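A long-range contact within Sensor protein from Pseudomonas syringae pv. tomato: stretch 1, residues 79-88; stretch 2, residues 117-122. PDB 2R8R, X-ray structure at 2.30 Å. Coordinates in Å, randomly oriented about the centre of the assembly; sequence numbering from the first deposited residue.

Stretch 1 (79-88) ALLKAAPSLV
Stretch 2 117-122: GIDVYT

Two neighbouring strands of a parallel sheet are fixed in register by their backbones, while side chains at their entrances pack the connecting segments together. The contact between residues 79-88 and 117-122 of this sensor protein is a compact example, burying 451 Å² when both sides are summed.

Each stretch reaches its strand from a helix. In the first, helix 79-83 ends with Ala83 N bonded to Ala79 O (2.9 Å) and Ala84 N to Leu80 O (3.0 Å). Ala84 then leaves helical geometry with positive phi (44/64), Pro85 is extended (-67/169), Ser86 (-80/-37) takes helical angles and bends the chain into the strand, and Leu87 and Val88 enter the strand at -136/127 and -113/132. In the second, Gly117 (86/10) follows a helix in a Schellman motif. At these angles a CB would be jammed against the preceding carbonyl oxygen, which by itself calls for glycine. Ile118 (-88/128) leads into strand 119-122, with Asp119 at -71/147, Val120 at -131/133, Tyr121 at -105/139 and Thr122 at -145/163.

The strands run parallel, Leu87 beside Asp119 (CA to CA 4.5 Å) and Val88 beside Val120 (CA to CA 4.9 Å). Three hydrogen bonds set this register: Asp119 N to Ser86 O at 2.9 Å, Val88 N to Asp119 O at 2.8 Å and nearly straight at 168°, and Tyr121 N to Val88 O at 3.0 Å. Asp119 and Val88 thus each use both N and O across the gap. Close CA-H...O contacts supplement the ladder, Leu87 CA to Asp119 O and Val120 CA to Val88 O, both 3.3 Å. At its entrance one water donates to Ser86 O and to Gly117 O, each 2.8 Å from the water oxygen, joining the two approaches.

The principal bump is Ile118, which has the largest area covered by the opposing stretch. With chi1 m and chi2 t, it extends into a hollow lined by the helix end and the following turn: Ile118 CD1 lies 4.0 Å from Leu80 O, 4.1 Å from Ala84 CA, 4.2 Å from Pro85 CD and 4.4 Å from Leu81 CD2. Ile118 CG1 is 3.4 Å from Pro85 O. Ile118 CG2 also lies 3.5 Å from Pro85 O and meets Val88 CG2 at 3.4 Å, so a single side chain spans from helix end to sheet. Leu80 and Leu81 are both m,t; Val88 and Val120, on the same face of the sheet, have chi1 t.

On the face bearing Leu87 and Asp119, the bump belongs to the first stretch. Leu87 (chi1 t, chi2 p) brings CD1 to 3.7 Å from Asp119 CB and over one face of the Tyr121 ring, 3.8 Å from its centroid and 27° off the normal. The closest ring atom, Tyr121 CD1, is 3.4 Å from Leu87 CD1. Tyr121 has chi1 m and chi2 near 6°; Asp119 is also m, its OD1 hydrogen-bonded elsewhere in the structure.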

# COMPACT_ATOMS: atom_id res chain seq x y z
N ALA A 79 -9.57 17.38 -2.81
CA ALA A 79 -9.14 17.79 -4.14
C ALA A 79 -9.35 16.69 -5.17
O ALA A 79 -9.68 17.00 -6.32
CB ALA A 79 -7.68 18.26 -4.12
N LEU A 80 -9.15 15.42 -4.78
CA LEU A 80 -9.31 14.31 -5.71
C LEU A 80 -10.77 14.16 -6.12
O LEU A 80 -11.07 13.85 -7.27
CB LEU A 80 -8.76 12.98 -5.13
CG LEU A 80 -7.23 12.88 -4.92
CD1 LEU A 80 -6.86 11.74 -3.98
CD2 LEU A 80 -6.45 12.84 -6.23
N LEU A 81 -11.68 14.37 -5.18
CA LEU A 81 -13.11 14.22 -5.46
C LEU A 81 -13.55 15.34 -6.37
O LEU A 81 -14.39 15.13 -7.25
CB LEU A 81 -13.94 14.21 -4.18
CG LEU A 81 -13.84 12.95 -3.33
CD1 LEU A 81 -14.33 13.21 -1.90
CD2 LEU A 81 -14.62 11.77 -3.96
N LYS A 82 -12.96 16.52 -6.18
CA LYS A 82 -13.29 17.67 -7.01
C LYS A 82 -12.78 17.52 -8.45
O LYS A 82 -13.53 17.77 -9.40
CB LYS A 82 -12.78 18.96 -6.38
CG LYS A 82 -13.72 19.52 -5.29
CD LYS A 82 -13.35 20.99 -4.88
CE LYS A 82 -13.92 21.42 -3.47
NZ LYS A 82 -13.03 21.01 -2.31
N ALA A 83 -11.53 17.11 -8.60
CA ALA A 83 -10.93 16.93 -9.92
C ALA A 83 -11.52 15.72 -10.67
O ALA A 83 -11.48 15.66 -11.90
CB ALA A 83 -9.44 16.77 -9.77
N ALA A 84 -12.04 14.76 -9.91
CA ALA A 84 -12.61 13.51 -10.41
C ALA A 84 -11.78 12.81 -11.50
O ALA A 84 -12.25 12.64 -12.61
CB ALA A 84 -14.05 13.72 -10.90
N PRO A 85 -10.56 12.36 -11.17
CA PRO A 85 -9.79 11.60 -12.16
C PRO A 85 -10.46 10.25 -12.44
O PRO A 85 -11.38 9.80 -11.71
CB PRO A 85 -8.42 11.32 -11.46
CG PRO A 85 -8.44 12.04 -10.21
CD PRO A 85 -9.87 12.42 -9.87
N SER A 86 -9.99 9.59 -13.46
CA SER A 86 -10.55 8.30 -13.78
C SER A 86 -9.96 7.19 -12.86
O SER A 86 -10.70 6.27 -12.48
CB SER A 86 -10.30 8.02 -15.25
OG SER A 86 -10.48 6.67 -15.54
N LEU A 87 -8.66 7.31 -12.53
CA LEU A 87 -7.91 6.34 -11.71
C LEU A 87 -7.07 7.08 -10.70
O LEU A 87 -6.32 7.99 -11.06
CB LEU A 87 -6.97 5.52 -12.58
CG LEU A 87 -6.04 4.46 -11.93
CD1 LEU A 87 -6.85 3.43 -11.09
CD2 LEU A 87 -5.20 3.77 -12.99
N VAL A 88 -7.21 6.72 -9.42
CA VAL A 88 -6.33 7.26 -8.36
C VAL A 88 -5.43 6.17 -7.79
O VAL A 88 -5.88 5.05 -7.49
CB VAL A 88 -7.11 8.02 -7.23
CG1 VAL A 88 -6.15 8.59 -6.18
CG2 VAL A 88 -7.90 9.15 -7.83
N GLY A 117 -17.22 6.95 -8.38
CA GLY A 117 -16.97 6.38 -9.69
C GLY A 117 -15.51 6.42 -10.11
O GLY A 117 -15.19 6.19 -11.26
N ILE A 118 -14.63 6.75 -9.18
CA ILE A 118 -13.20 6.82 -9.44
C ILE A 118 -12.60 5.43 -9.19
O ILE A 118 -12.82 4.81 -8.14
CB ILE A 118 -12.52 7.94 -8.56
CG1 ILE A 118 -13.19 9.31 -8.85
CG2 ILE A 118 -10.95 8.00 -8.76
CD1 ILE A 118 -12.93 10.37 -7.77
N ASP A 119 -11.86 4.92 -10.17
CA ASP A 119 -11.09 3.69 -10.00
C ASP A 119 -9.92 3.94 -9.07
O ASP A 119 -9.35 5.03 -9.04
CB ASP A 119 -10.57 3.16 -11.35
CG ASP A 119 -11.70 2.76 -12.31
OD1 ASP A 119 -12.73 2.20 -11.86
OD2 ASP A 119 -11.53 2.98 -13.51
N VAL A 120 -9.56 2.91 -8.30
CA VAL A 120 -8.44 2.98 -7.39
C VAL A 120 -7.50 1.78 -7.51
O VAL A 120 -7.95 0.62 -7.54
CB VAL A 120 -8.88 3.16 -5.91
CG1 VAL A 120 -7.64 3.16 -5.02
CG2 VAL A 120 -9.71 4.47 -5.70
N TYR A 121 -6.20 2.07 -7.59
CA TYR A 121 -5.14 1.04 -7.41
C TYR A 121 -4.54 1.28 -6.03
O TYR A 121 -4.35 2.42 -5.62
CB TYR A 121 -4.01 1.19 -8.45
CG TYR A 121 -4.31 0.75 -9.89
CD1 TYR A 121 -5.56 0.34 -10.29
CD2 TYR A 121 -3.29 0.78 -10.86
CE1 TYR A 121 -5.82 -0.03 -11.62
CE2 TYR A 121 -3.53 0.39 -12.18
CZ TYR A 121 -4.80 -0.02 -12.54
OH TYR A 121 -5.02 -0.42 -13.85
N THR A 122 -4.27 0.19 -5.31
CA THR A 122 -3.72 0.29 -3.96
C THR A 122 -2.76 -0.85 -3.68
O THR A 122 -2.73 -1.84 -4.40
CB THR A 122 -4.88 0.36 -2.85
OG1 THR A 122 -4.32 0.82 -1.61
CG2 THR A 122 -5.58 -0.99 -2.63
O HOH W 1 -13.39 5.95 -13.34